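Local coordinates for protein glia-derived nexin (Homo sapiens, PDB 4DY0) that inhibits serine proteases such as thrombin, trypsin and urokinase as a secreted, heparin-binding serpin, and promotes neurite extension by inhibiting thrombin, at residues E9-S13 with T367-L371; V33-I39 with L321-K325; L43-L48 with M62-N67; A92-F96 with V114-E118. All coordinates share one frame; numbering follows the deposited sequence.

Contact 1 (E9-S13 with T367-L371)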
loop_
_atom_site.group_PDB
_atom_site.type_symbol
_atom_site.label_atom_id
_atom_site.label_comp_id
_atom_site.label_asym_id
_atom_site.label_seq_id
_atom_site.Cartn_x
_atom_site.Cartn_y
_atom_site.Cartn_z
ATOM N N GLU A 9 6.491 5.009 12.733
ATOM C CA GLU A 9 5.655 4.348 11.743
ATOM C C GLU A 9 4.561 5.291 11.271
ATOM O O GLU A 9 4.205 5.309 10.091
ATOM C CB GLU A 9 5.035 3.080 12.321
ATOM C CG GLU A 9 4.169 2.322 11.335
ATOM C CD GLU A 9 4.866 2.089 10.004
ATOM O OE1 GLU A 9 4.164 2.038 8.969
ATOM O OE2 GLU A 9 6.111 1.964 9.989
ATOM N N GLU A 10 4.036 6.081 12.202
ATOM C CA GLU A 10 2.987 7.039 11.892
ATOM C C GLU A 10 3.445 8.036 10.830
ATOM O O GLU A 10 2.704 8.343 9.896
ATOM C CB GLU A 10 2.555 7.773 13.158
ATOM C CG GLU A 10 1.061 7.966 13.264
ATOM C CD GLU A 10 0.603 8.147 14.697
ATOM O OE1 GLU A 10 -0.182 7.302 15.182
ATOM O OE2 GLU A 10 1.036 9.128 15.337
ATOM N N LEU A 11 4.666 8.540 10.976
ATOM C CA LEU A 11 5.216 9.474 10.001
ATOM C C LEU A 11 5.254 8.837 8.616
ATOM O O LEU A 11 4.852 9.450 7.623
ATOM C CB LEU A 11 6.623 9.919 10.413
ATOM C CG LEU A 11 6.706 10.847 11.629
ATOM C CD1 LEU A 11 8.143 10.993 12.105
ATOM C CD2 LEU A 11 6.106 12.204 11.302
ATOM N N GLY A 12 5.735 7.599 8.558
ATOM C CA GLY A 12 5.871 6.887 7.296
ATOM C C GLY A 12 4.535 6.558 6.657
ATOM O O GLY A 12 4.347 6.755 5.453
ATOM N N SER A 13 3.605 6.049 7.460
ATOM C CA SER A 13 2.287 5.691 6.956
ATOM C C SER A 13 1.534 6.915 6.451
ATOM O O SER A 13 0.861 6.854 5.426
ATOM C CB SER A 13 1.470 4.952 8.018
ATOM O OG SER A 13 1.643 3.550 7.894
ATOM N N THR A 367 2.168 -2.374 15.304
ATOM C CA THR A 367 3.046 -1.282 14.899
ATOM C C THR A 367 2.264 -0.060 14.435
ATOM O O THR A 367 2.792 1.051 14.406
ATOM C CB THR A 367 3.982 -1.705 13.758
ATOM O OG1 THR A 367 3.198 -2.083 12.620
ATOM C CG2 THR A 367 4.846 -2.866 14.183
ATOM N N GLY A 368 1.007 -0.272 14.064
ATOM C CA GLY A 368 0.196 0.794 13.492
ATOM C C GLY A 368 0.444 0.982 12.003
ATOM O O GLY A 368 -0.125 1.874 11.385
ATOM N N ALA A 369 1.289 0.138 11.417
ATOM C CA ALA A 369 1.630 0.276 10.003
ATOM C C ALA A 369 0.417 0.047 9.117
ATOM O O ALA A 369 -0.332 -0.907 9.315
ATOM C CB ALA A 369 2.747 -0.680 9.622
ATOM N N VAL A 370 0.225 0.929 8.142
ATOM C CA VAL A 370 -0.841 0.761 7.162
ATOM C C VAL A 370 -0.273 0.061 5.939
ATOM O O VAL A 370 0.358 0.689 5.090
ATOM C CB VAL A 370 -1.454 2.113 6.748
ATOM C CG1 VAL A 370 -2.644 1.896 5.826
ATOM C CG2 VAL A 370 -1.873 2.900 7.987
ATOM N N LEU A 371 -0.489 -1.247 5.861
ATOM C CA LEU A 371 0.091 -2.068 4.805
ATOM C C LEU A 371 -0.608 -1.860 3.462
ATOM O O LEU A 371 0.031 -1.891 2.412
ATOM C CB LEU A 371 0.046 -3.543 5.205
ATOM C CG LEU A 371 0.502 -3.819 6.643
ATOM C CD1 LEU A 371 0.381 -5.295 6.991
ATOM C CD2 LEU A 371 1.923 -3.332 6.858
#
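S13 and V370 meet in the one hydrogen bond across this contact: the backbone N of V370 gives its hydrogen to S13 OG at 3.0 Å, nearly straight at 167°. The same hydroxyl donates in turn to E9 OE1, 3.1 Å away and one helical turn earlier, reaching it on the anti side of the carboxylate and somewhat out of its plane. E9 leaves its backbone with CG anti to N (chi1 -179°) and then folds back at chi2, which lays the carboxylate against A369: OE1 comes to 3.1 Å from A369 CB, while CG sits 3.6 Å from the carbonyl O of T367. Beside the hydroxyl, V370 CG2 packs on S13 OG at 3.6 Å. In the serpin fold this is where the N-terminal helix 5-26 lies along strand 369-376, near the C-terminus; the short axes run 34° apart and 7.9 Å from each other. A glutamine in place of E9 would probably leave H37 ND1, which is also bonded to OE1, without the negative charge it faces. H37 is itself tied to the backbone of V370. On the approach to the strand, T367 OG1 accepts from A369 N at 3.2 Å in an ST turn and is bonded also to H364, while G368 has a positive phi, at which a CB would run into the preceding carbonyl O.

Contact 2 (V33-I39 with L321-K325). With SO4 (sulfate ion), chain D.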
loop_
_atom_site.group_PDB
_atom_site.type_symbol
_atom_site.label_atom_id
_atom_site.label_comp_id
_atom_site.label_asym_id
_atom_site.label_seq_id
_atom_site.Cartn_x
_atom_site.Cartn_y
_atom_site.Cartn_z
ATOM N N VAL A 33 -4.944 0.879 -5.452
ATOM C CA VAL A 33 -4.477 0.103 -4.312
ATOM C C VAL A 33 -3.003 0.369 -4.069
ATOM O O VAL A 33 -2.146 -0.010 -4.867
ATOM C CB VAL A 33 -4.717 -1.403 -4.504
ATOM C CG1 VAL A 33 -4.393 -2.159 -3.219
ATOM C CG2 VAL A 33 -6.155 -1.648 -4.921
ATOM N N ILE A 34 -2.729 1.033 -2.955
ATOM C CA ILE A 34 -1.396 1.480 -2.598
ATOM C C ILE A 34 -0.977 0.817 -1.292
ATOM O O ILE A 34 -1.826 0.356 -0.517
ATOM C CB ILE A 34 -1.405 3.005 -2.366
ATOM C CG1 ILE A 34 -1.652 3.748 -3.682
ATOM C CG2 ILE A 34 -0.125 3.463 -1.704
ATOM C CD1 ILE A 34 -0.602 3.503 -4.718
ATOM N N SER A 35 0.328 0.765 -1.047
ATOM C CA SER A 35 0.832 0.362 0.258
ATOM C C SER A 35 1.540 1.541 0.905
ATOM O O SER A 35 2.694 1.817 0.592
ATOM C CB SER A 35 1.791 -0.814 0.140
ATOM O OG SER A 35 2.357 -1.101 1.404
ATOM N N PRO A 36 0.840 2.261 1.795
ATOM C CA PRO A 36 1.432 3.452 2.402
ATOM C C PRO A 36 2.764 3.158 3.081
ATOM O O PRO A 36 3.708 3.943 2.964
ATOM C CB PRO A 36 0.382 3.875 3.432
ATOM C CG PRO A 36 -0.916 3.393 2.843
ATOM C CD PRO A 36 -0.568 2.074 2.191
ATOM N N HIS A 37 2.843 2.037 3.787
ATOM C CA HIS A 37 4.083 1.676 4.459
ATOM C C HIS A 37 5.185 1.351 3.456
ATOM O O HIS A 37 6.355 1.673 3.676
ATOM C CB HIS A 37 3.881 0.489 5.392
ATOM C CG HIS A 37 5.146 0.022 6.035
ATOM N ND1 HIS A 37 5.636 0.575 7.198
ATOM C CD2 HIS A 37 6.038 -0.926 5.662
ATOM C CE1 HIS A 37 6.768 -0.023 7.522
ATOM N NE2 HIS A 37 7.033 -0.937 6.607
ATOM N N GLY A 38 4.807 0.697 2.360
ATOM C CA GLY A 38 5.754 0.374 1.299
ATOM C C GLY A 38 6.351 1.636 0.706
ATOM O O GLY A 38 7.510 1.659 0.290
ATOM N N ILE A 39 5.550 2.693 0.662
ATOM C CA ILE A 39 6.025 3.977 0.177
ATOM C C ILE A 39 7.093 4.508 1.129
ATOM O O ILE A 39 8.149 4.972 0.700
ATOM C CB ILE A 39 4.862 4.978 0.022
ATOM C CG1 ILE A 39 3.950 4.537 -1.128
ATOM C CG2 ILE A 39 5.385 6.380 -0.218
ATOM C CD1 ILE A 39 2.861 5.532 -1.476
ATOM N N LEU A 321 8.139 1.943 -8.946
ATOM C CA LEU A 321 6.935 1.162 -9.212
ATOM C C LEU A 321 6.468 0.370 -8.004
ATOM O O LEU A 321 7.228 -0.401 -7.416
ATOM C CB LEU A 321 7.173 0.206 -10.377
ATOM C CG LEU A 321 7.715 0.864 -11.643
ATOM C CD1 LEU A 321 8.167 -0.194 -12.631
ATOM C CD2 LEU A 321 6.673 1.781 -12.263
ATOM N N GLN A 322 5.207 0.568 -7.640
ATOM C CA GLN A 322 4.587 -0.209 -6.581
ATOM C C GLN A 322 3.391 -0.974 -7.127
ATOM O O GLN A 322 2.543 -0.409 -7.820
ATOM C CB GLN A 322 4.140 0.692 -5.432
ATOM C CG GLN A 322 3.428 -0.061 -4.321
ATOM C CD GLN A 322 3.087 0.826 -3.143
ATOM O OE1 GLN A 322 2.041 1.484 -3.123
ATOM N NE2 GLN A 322 3.969 0.846 -2.143
ATOM N N LYS A 323 3.333 -2.265 -6.820
ATOM C CA LYS A 323 2.177 -3.074 -7.169
ATOM C C LYS A 323 1.639 -3.746 -5.916
ATOM O O LYS A 323 2.381 -4.390 -5.178
ATOM C CB LYS A 323 2.539 -4.112 -8.225
ATOM C CG LYS A 323 1.339 -4.810 -8.840
ATOM C CD LYS A 323 1.660 -5.310 -10.241
ATOM C CE LYS A 323 0.474 -6.035 -10.859
ATOM N NZ LYS A 323 0.697 -6.283 -12.308
ATOM N N ALA A 324 0.348 -3.578 -5.673
ATOM C CA ALA A 324 -0.279 -4.119 -4.477
ATOM C C ALA A 324 -1.415 -5.034 -4.886
ATOM O O ALA A 324 -2.174 -4.721 -5.802
ATOM C CB ALA A 324 -0.787 -2.994 -3.579
ATOM N N LYS A 325 -1.525 -6.168 -4.207
ATOM C CA LYS A 325 -2.515 -7.169 -4.571
ATOM C C LYS A 325 -3.045 -7.873 -3.330
ATOM O O LYS A 325 -2.285 -8.483 -2.580
ATOM C CB LYS A 325 -1.901 -8.180 -5.541
ATOM C CG LYS A 325 -2.827 -9.303 -5.969
ATOM C CD LYS A 325 -2.264 -10.016 -7.191
ATOM C CE LYS A 325 -3.099 -11.213 -7.577
ATOM N NZ LYS A 325 -2.604 -11.827 -8.840
HETATM S S SO4 D . -0.415 -9.998 -11.936
HETATM O O1 SO4 D . -1.655 -10.771 -12.174
HETATM O O2 SO4 D . -0.767 -8.633 -11.485
HETATM O O3 SO4 D . 0.388 -10.670 -10.890
HETATM O O4 SO4 D . 0.363 -9.911 -13.194
HETATM O O HOH W 1 -0.092 0.569 -6.554
#
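The shutter region of the serpin fold, where the start of helix 36-47 lies beneath the central sheet, holds this contact between S35 and Q322 of strand 319-328. Q322 stretches out from the strand, CG anti to N (chi1 177°), and sets its amide against the backbone of S35. OE1 takes the N-H of S35 at 2.8 Å in an almost straight bond (176°), though the donor stands above the carbonyl plane; NE2 gives a hydrogen to S35 O at 3.2 Å, an oxygen that also accepts from I39 N. I34 CG2 lies 3.3 Å from OE1, and I39 CG1 is 3.8 Å from NE2. G38 leaves room for the amide, since a CB there would clash with NE2. S35 OG caps the helix by accepting from G38 N at 3.2 Å and is bonded to L371 O. Farther along, A324 CB rests 3.7 Å from V33 CG1, and a water lies within bonding distance of V33 O and Q322 O. Because Q322 NE2 also bonds N166 of strand 162-170, this amide links the helix start to both strands that part in serpins when the reactive loop inserts, so that insertion would probably have to break or rearrange its bonds.

Contact 3 (L43-L48 with M62-N67)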
loop_
_atom_site.group_PDB
_atom_site.type_symbol
_atom_site.label_atom_id
_atom_site.label_comp_id
_atom_site.label_asym_id
_atom_site.label_seq_id
_atom_site.Cartn_x
_atom_site.Cartn_y
_atom_site.Cartn_z
ATOM N N LEU A 43 11.154 5.179 0.262
ATOM C CA LEU A 43 11.844 6.446 0.467
ATOM C C LEU A 43 13.083 6.242 1.343
ATOM O O LEU A 43 14.118 6.868 1.121
ATOM C CB LEU A 43 10.906 7.496 1.075
ATOM C CG LEU A 43 9.740 8.004 0.205
ATOM C CD1 LEU A 43 8.832 8.949 0.991
ATOM C CD2 LEU A 43 10.241 8.690 -1.067
ATOM N N GLY A 44 12.977 5.362 2.333
ATOM C CA GLY A 44 14.124 5.013 3.169
ATOM C C GLY A 44 15.235 4.379 2.347
ATOM O O GLY A 44 16.403 4.762 2.450
ATOM N N MET A 45 14.864 3.408 1.521
ATOM C CA MET A 45 15.798 2.774 0.607
ATOM C C MET A 45 16.594 3.813 -0.175
ATOM O O MET A 45 17.821 3.760 -0.218
ATOM C CB MET A 45 15.045 1.845 -0.349
ATOM C CG MET A 45 14.579 0.552 0.309
ATOM S SD MET A 45 13.124 -0.196 -0.459
ATOM C CE MET A 45 13.557 -0.088 -2.188
ATOM N N LEU A 46 15.889 4.760 -0.785
ATOM C CA LEU A 46 16.528 5.818 -1.568
ATOM C C LEU A 46 17.329 6.794 -0.705
ATOM O O LEU A 46 18.308 7.374 -1.165
ATOM C CB LEU A 46 15.484 6.591 -2.379
ATOM C CG LEU A 46 14.816 5.831 -3.524
ATOM C CD1 LEU A 46 13.778 6.698 -4.197
ATOM C CD2 LEU A 46 15.855 5.379 -4.526
ATOM N N GLN A 47 16.912 6.988 0.542
ATOM C CA GLN A 47 17.623 7.919 1.407
ATOM C C GLN A 47 19.028 7.395 1.711
ATOM O O GLN A 47 19.969 8.168 1.875
ATOM C CB GLN A 47 16.852 8.165 2.700
ATOM C CG GLN A 47 17.009 9.579 3.221
ATOM C CD GLN A 47 16.677 9.703 4.693
ATOM O OE1 GLN A 47 17.476 9.328 5.552
ATOM N NE2 GLN A 47 15.499 10.243 4.993
ATOM N N LEU A 48 19.151 6.072 1.772
ATOM C CA LEU A 48 20.423 5.405 2.009
ATOM C C LEU A 48 21.492 5.782 0.987
ATOM O O LEU A 48 22.685 5.732 1.286
ATOM C CB LEU A 48 20.219 3.888 1.992
ATOM C CG LEU A 48 20.184 3.098 3.307
ATOM C CD1 LEU A 48 19.893 3.971 4.518
ATOM C CD2 LEU A 48 19.182 1.951 3.199
ATOM N N MET A 62 10.114 13.011 4.680
ATOM C CA MET A 62 9.942 11.882 5.586
ATOM C C MET A 62 9.964 12.347 7.035
ATOM O O MET A 62 9.406 11.698 7.916
ATOM C CB MET A 62 11.031 10.839 5.346
ATOM C CG MET A 62 10.953 10.192 3.975
ATOM S SD MET A 62 12.487 9.362 3.529
ATOM C CE MET A 62 12.576 8.091 4.794
ATOM N N ARG A 63 10.612 13.481 7.272
ATOM C CA ARG A 63 10.688 14.053 8.611
ATOM C C ARG A 63 11.582 13.214 9.518
ATOM O O ARG A 63 11.455 13.264 10.739
ATOM C CB ARG A 63 9.289 14.205 9.218
ATOM C CG ARG A 63 8.447 15.306 8.584
ATOM C CD ARG A 63 7.060 15.381 9.207
ATOM N N TYR A 64 12.479 12.439 8.915
ATOM C CA TYR A 64 13.498 11.712 9.669
ATOM C C TYR A 64 14.599 11.175 8.766
ATOM O O TYR A 64 14.410 11.031 7.557
ATOM C CB TYR A 64 12.881 10.567 10.477
ATOM C CG TYR A 64 12.226 9.487 9.645
ATOM C CD1 TYR A 64 10.851 9.473 9.452
ATOM C CD2 TYR A 64 12.980 8.474 9.061
ATOM C CE1 TYR A 64 10.243 8.488 8.706
ATOM C CE2 TYR A 64 12.378 7.481 8.304
ATOM C CZ TYR A 64 11.008 7.496 8.133
ATOM O OH TYR A 64 10.392 6.517 7.385
ATOM N N GLY A 65 15.752 10.891 9.360
ATOM C CA GLY A 65 16.863 10.295 8.628
ATOM C C GLY A 65 16.979 8.820 8.959
ATOM O O GLY A 65 16.792 8.420 10.110
ATOM N N VAL A 66 17.280 8.005 7.953
ATOM C CA VAL A 66 17.407 6.569 8.165
ATOM C C VAL A 66 18.567 6.249 9.105
ATOM O O VAL A 66 18.438 5.403 9.989
ATOM C CB VAL A 66 17.582 5.808 6.844
ATOM C CG1 VAL A 66 17.808 4.330 7.117
ATOM C CG2 VAL A 66 16.362 6.001 5.967
ATOM N N ASN A 67 19.696 6.926 8.908
ATOM C CA ASN A 67 20.834 6.799 9.814
ATOM C C ASN A 67 20.438 7.245 11.213
ATOM O O ASN A 67 20.131 8.416 11.428
ATOM C CB ASN A 67 22.013 7.649 9.335
ATOM C CG ASN A 67 22.744 7.036 8.159
ATOM O OD1 ASN A 67 22.276 6.076 7.548
ATOM N ND2 ASN A 67 23.904 7.595 7.832
#
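Q47 turns its CG to an intermediate chi1 of -146° and runs out extended, while M62 bends back at chi3 (63°), and so the amide of one and the thioether of the other come side by side. The place is the end of helix 36-47 of the serpin fold, packed on the loop that leaves helix 52-62 through R63, a residue of positive phi. The Q47 amide spans G65: OE1 accepts from V66 N at 2.7 Å, nearly straight (168°) with the donor tilted from the carbonyl plane, and NE2 donates to Y64 O at 2.9 Å from within the plane of that carbonyl, while Y64 O lies close to the plane of the Q47 amide. Both ends of the amide thus bond loop backbone, which fixes its rotation. A leucine here would probably leave Y64 O and V66 N without these mates and let the loop drift from the helix. M62 runs past Q47 and L43 in the opposite sense, its SD 3.5 Å from Q47 NE2 and 3.5 Å from L43 CB; its CE reaches 3.7 Å from G44 N. The bare backbone of G44 takes V66 CG2 onto its CA. Beyond the two segments, L43 also touches L58 of helix 52-62 and T15 of helix 5-26. The side chains of V66 and L48 cross at about a right angle, with V66 CG1 3.4 Å from L48 CD1.

Contact 4 (A92-F96 with V114-E118)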
loop_
_atom_site.group_PDB
_atom_site.type_symbol
_atom_site.label_atom_id
_atom_site.label_comp_id
_atom_site.label_asym_id
_atom_site.label_seq_id
_atom_site.Cartn_x
_atom_site.Cartn_y
_atom_site.Cartn_z
ATOM N N ALA A 92 8.178 -7.613 -1.594
ATOM C CA ALA A 92 9.372 -7.724 -2.414
ATOM C C ALA A 92 9.898 -6.341 -2.740
ATOM O O ALA A 92 9.228 -5.554 -3.411
ATOM C CB ALA A 92 9.076 -8.493 -3.687
ATOM N N ASN A 93 11.099 -6.043 -2.255
ATOM C CA ASN A 93 11.727 -4.755 -2.508
ATOM C C ASN A 93 13.029 -4.914 -3.284
ATOM O O ASN A 93 13.870 -5.741 -2.937
ATOM C CB ASN A 93 11.968 -4.010 -1.194
ATOM C CG ASN A 93 10.685 -3.488 -0.576
ATOM O OD1 ASN A 93 9.753 -3.109 -1.284
ATOM N ND2 ASN A 93 10.633 -3.462 0.748
ATOM N N ALA A 94 13.192 -4.120 -4.336
ATOM C CA ALA A 94 14.390 -4.210 -5.158
ATOM C C ALA A 94 14.793 -2.875 -5.769
ATOM O O ALA A 94 13.944 -2.088 -6.205
ATOM C CB ALA A 94 14.206 -5.252 -6.251
ATOM N N VAL A 95 16.098 -2.626 -5.783
ATOM C CA VAL A 95 16.662 -1.510 -6.521
ATOM C C VAL A 95 17.393 -2.074 -7.729
ATOM O O VAL A 95 18.451 -2.700 -7.590
ATOM C CB VAL A 95 17.652 -0.698 -5.670
ATOM C CG1 VAL A 95 18.269 0.416 -6.501
ATOM C CG2 VAL A 95 16.954 -0.127 -4.449
ATOM N N PHE A 96 16.818 -1.872 -8.910
ATOM C CA PHE A 96 17.417 -2.368 -10.142
ATOM C C PHE A 96 18.320 -1.318 -10.755
ATOM O O PHE A 96 17.872 -0.225 -11.101
ATOM C CB PHE A 96 16.342 -2.796 -11.138
ATOM C CG PHE A 96 15.595 -4.020 -10.718
ATOM C CD1 PHE A 96 14.375 -3.914 -10.068
ATOM C CD2 PHE A 96 16.117 -5.279 -10.955
ATOM C CE1 PHE A 96 13.685 -5.046 -9.671
ATOM C CE2 PHE A 96 15.431 -6.412 -10.562
ATOM C CZ PHE A 96 14.208 -6.293 -9.918
ATOM N N VAL A 114 17.956 -3.290 6.676
ATOM C CA VAL A 114 16.856 -2.471 7.180
ATOM C C VAL A 114 15.528 -2.648 6.438
ATOM O O VAL A 114 14.466 -2.651 7.061
ATOM C CB VAL A 114 17.228 -0.976 7.187
ATOM C CG1 VAL A 114 16.024 -0.130 7.581
ATOM C CG2 VAL A 114 18.399 -0.724 8.121
ATOM N N PHE A 115 15.587 -2.788 5.116
ATOM C CA PHE A 115 14.373 -2.775 4.297
ATOM C C PHE A 115 14.126 -4.075 3.536
ATOM O O PHE A 115 13.231 -4.140 2.687
ATOM C CB PHE A 115 14.397 -1.600 3.308
ATOM C CG PHE A 115 14.485 -0.253 3.967
ATOM C CD1 PHE A 115 13.403 0.265 4.664
ATOM C CD2 PHE A 115 15.645 0.499 3.887
ATOM C CE1 PHE A 115 13.477 1.503 5.274
ATOM C CE2 PHE A 115 15.728 1.742 4.495
ATOM C CZ PHE A 115 14.642 2.245 5.190
ATOM N N GLN A 116 14.907 -5.108 3.846
ATOM C CA GLN A 116 14.846 -6.362 3.097
ATOM C C GLN A 116 14.776 -6.039 1.612
ATOM O O GLN A 116 13.972 -6.602 0.873
ATOM C CB GLN A 116 13.642 -7.209 3.521
ATOM C CG GLN A 116 13.509 -7.405 5.021
ATOM C CD GLN A 116 13.050 -6.144 5.737
ATOM O OE1 GLN A 116 13.415 -5.902 6.887
ATOM N NE2 GLN A 116 12.247 -5.332 5.053
ATOM N N CYS A 117 15.624 -5.107 1.193
ATOM C CA CYS A 117 15.656 -4.648 -0.182
ATOM C C CYS A 117 16.886 -5.191 -0.888
ATOM O O CYS A 117 18.006 -5.089 -0.383
ATOM C CB CYS A 117 15.672 -3.121 -0.226
ATOM S SG CYS A 117 15.767 -2.417 -1.889
ATOM N N GLU A 118 16.675 -5.773 -2.060
ATOM C CA GLU A 118 17.773 -6.300 -2.842
ATOM C C GLU A 118 18.206 -5.281 -3.876
ATOM O O GLU A 118 17.383 -4.732 -4.604
ATOM C CB GLU A 118 17.364 -7.600 -3.531
ATOM C CG GLU A 118 16.834 -8.660 -2.584
ATOM C CD GLU A 118 17.148 -10.061 -3.060
ATOM O OE1 GLU A 118 16.789 -11.025 -2.352
ATOM O OE2 GLU A 118 17.767 -10.194 -4.137
#
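N93 and C117 turn their side chains to the same face of the sheet and meet flank to flank, CB to CB at 3.9 Å. With SG anti to its backbone N (chi1 178°), C117 swings the sulphur along the neighbouring strand to V95, where SG packs on CG2 at 3.6 Å. N93 instead carries its amide back toward the end of helix 105-115: ND2 points almost straight (170°) at F115 O, but over a long 3.3 Å, so the bond is weak. The other end of that amide is held too, since OD1 accepts from ND2 of N166. The backbones join edge to edge. E118 N donates to N93 O at 2.9 Å from above the carbonyl plane, and V95 N donates to E118 O at 2.7 Å, so E118 is gripped by the residues before and after A94, its partner in a parallel bridge; A94 CA also leans on E118 O at 3.1 Å in a CA-H...O contact. A94 and E118 face away from N93 and C117. The E118 carboxylate leads off to a salt bridge with R120, and its nearness to E141 may raise the proton affinity of one of the two acids. Q116, with a positive phi of 44°, turns the chain from the helix into the strand. The whole is a beta-alpha-beta crossover of the serpin fold: helix 105-115 links parallel strands 90-97 and 117-121, M45 of helix 36-47 covers N93 and C117, W137 of helix 127-141 covers A94, and strand 162-170 pairs with the far edge of strand 90-97.

How the contacts relate
Contacts 1 and 2 meet directly: S35 OG lies 2.7 Å from L371 O, and P36 CD packs 3.3 Å from V370 O, placing the start of helix 36-47 against strand 369-376, while Q322 holds it to the central sheet. The same helix carries contact 3 farther along, about 17 Å from contact 2 between centres. Contacts 3 and 4 pack together through M45 CE, 3.2 Å from C117 SG, and the F115 ring, whose CE2 lies 3.7 Å from L48 CD2. N166 joins contacts 2 and 4, bonding to both Q322 and N93. The bound heparin sugars lie outside all four: the nearest, a sulfated glucosamine, is about 8 Å from the side chain of Q116 and about 11 Å from that of T367.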